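Local coordinates for putative alpha KG dependent 2,4-D dioxygenase (Burkholderia xenovorans, PDB 5J92) that probably catalyses iron(II)- and 2-oxoglutarate-dependent oxidation as a TauD/TfdA-family dioxygenase, possibly of 2,4-D-like substrates, at the interface of chains A and B. Sequence-based numbering; all coordinates share one arbitrary frame. Chains: chain A/B, Putative alpha KG dependent 2,4-D dioxygenase.

The interface of chains A and B. Residues chain A 112, 116, 185-187; chain B 230-233.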
# COMPACT_ATOMS: atom_id res chain seq x y z
N ARG A 112 -5.78 21.46 -3.86
CA ARG A 112 -6.41 20.29 -3.27
C ARG A 112 -5.91 19.01 -3.94
O ARG A 112 -5.57 18.04 -3.26
CB ARG A 112 -7.92 20.40 -3.40
CG ARG A 112 -8.70 19.15 -3.01
CD ARG A 112 -10.20 19.46 -3.06
NE ARG A 112 -11.03 18.25 -3.00
CZ ARG A 112 -11.71 17.77 -4.04
NH1 ARG A 112 -11.66 18.39 -5.21
NH2 ARG A 112 -12.45 16.67 -3.90
N LEU A 116 -3.41 16.01 -2.08
CA LEU A 116 -3.82 14.62 -1.87
C LEU A 116 -2.98 13.64 -2.68
O LEU A 116 -2.64 12.56 -2.19
CB LEU A 116 -5.30 14.46 -2.20
CG LEU A 116 -6.26 15.18 -1.25
CD1 LEU A 116 -7.70 14.97 -1.66
CD2 LEU A 116 -6.02 14.71 0.18
N ALA A 185 -6.56 8.38 -7.61
CA ALA A 185 -6.77 9.21 -6.43
C ALA A 185 -8.15 9.87 -6.42
O ALA A 185 -8.44 10.64 -5.50
CB ALA A 185 -5.69 10.27 -6.32
N GLY A 186 -8.98 9.60 -7.42
CA GLY A 186 -10.33 10.13 -7.46
C GLY A 186 -10.51 11.41 -8.26
O GLY A 186 -11.56 12.05 -8.12
N PHE A 187 -9.53 11.80 -9.07
CA PHE A 187 -9.60 13.01 -9.88
C PHE A 187 -9.76 12.61 -11.34
O PHE A 187 -8.88 11.96 -11.90
CB PHE A 187 -8.35 13.87 -9.70
CG PHE A 187 -8.19 14.43 -8.31
CD1 PHE A 187 -8.82 15.62 -7.95
CD2 PHE A 187 -7.39 13.80 -7.38
CE1 PHE A 187 -8.67 16.14 -6.68
CE2 PHE A 187 -7.22 14.32 -6.11
CZ PHE A 187 -7.87 15.48 -5.76
N PRO B 230 -16.72 13.74 -1.19
CA PRO B 230 -16.06 13.78 -2.51
C PRO B 230 -15.09 12.61 -2.62
O PRO B 230 -14.51 12.17 -1.62
CB PRO B 230 -15.33 15.13 -2.50
CG PRO B 230 -16.00 15.93 -1.43
CD PRO B 230 -16.44 14.94 -0.39
N GLU B 231 -14.97 12.06 -3.82
CA GLU B 231 -14.15 10.86 -4.01
C GLU B 231 -12.72 11.02 -3.51
O GLU B 231 -12.23 10.14 -2.79
CB GLU B 231 -14.15 10.44 -5.49
CG GLU B 231 -15.46 9.89 -6.00
CD GLU B 231 -15.27 8.84 -7.10
OE1 GLU B 231 -14.16 8.28 -7.22
OE2 GLU B 231 -16.23 8.58 -7.84
N PRO B 232 -12.00 12.10 -3.84
CA PRO B 232 -10.59 12.16 -3.41
C PRO B 232 -10.41 12.10 -1.90
O PRO B 232 -9.53 11.38 -1.42
CB PRO B 232 -10.10 13.49 -4.00
CG PRO B 232 -10.99 13.73 -5.16
CD PRO B 232 -12.34 13.25 -4.71
N GLU B 233 -11.20 12.85 -1.13
CA GLU B 233 -11.07 12.80 0.32
C GLU B 233 -11.41 11.42 0.86
O GLU B 233 -10.76 10.93 1.79
CB GLU B 233 -11.95 13.87 0.97
CG GLU B 233 -11.38 15.27 0.91
CD GLU B 233 -11.46 15.91 -0.47
OE1 GLU B 233 -12.16 15.36 -1.36
OE2 GLU B 233 -10.82 16.97 -0.66
O HOH W 1 -7.30 10.95 -3.02
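A:Arg112 and B:Glu233 form a salt bridge across a two-fold symmetric interface between two copies of the dioxygenase, so the contact has a twin with the chains exchanged. This dimer may or may not be the biological form. The patch joins helix 110-117 of chain A, and the loop at A:Ala185 to A:Phe187, to the start of helix 231-245 of chain B.

The arginine can be followed outward from CB. Its CG lies anti to the backbone N (chi1 171°), and the chain stays extended to NE, which carries the guanidinium out to chain B. A:Arg112 CG passes 3.8 Å from B:Glu233 OE2. CD comes nearer to the same oxygen. A:Arg112 NE then donates a nearly straight hydrogen bond of 2.7 Å to B:Glu233 OE2. CZ lies about equally far from both carboxylate oxygens. At the tip, A:Arg112 NH2 donates to B:Glu233 OE1 at 2.9 Å. Each oxygen accepts with its syn lone pair, and the guanidinium and carboxylate planes are 3° apart, nearly coplanar. This side-on, two-point grip should fix the rotation of both groups. B:Glu233 is bent at chi2 (74°), which helps turn its carboxylate toward the arginine.

B:Pro232 is the apolar centre of the patch. B:Pro232 CG sits over one face of the A:Phe187 ring, toward the rim, 3.7 Å from the ring centroid. B:Pro232 CB meets the ring tip, A:Phe187 CZ, at 3.5 Å. Methyl CD1 of A:Leu116 reaches B:Pro232 CB at 3.7 Å. Within chain A, phenyl atom CE1 lies over one face of the guanidinium, toward its rim, and may help hold it flat. B:Pro230 CB packs near A:Arg112 NH2.

Backbone oxygens complete the contact. The A:Gly186 carbonyl O touches B:Pro232 CG. Water 1 links the main chains, lying 2.7 Å from A:Ala185 O and 2.8 Å from B:Pro232 O.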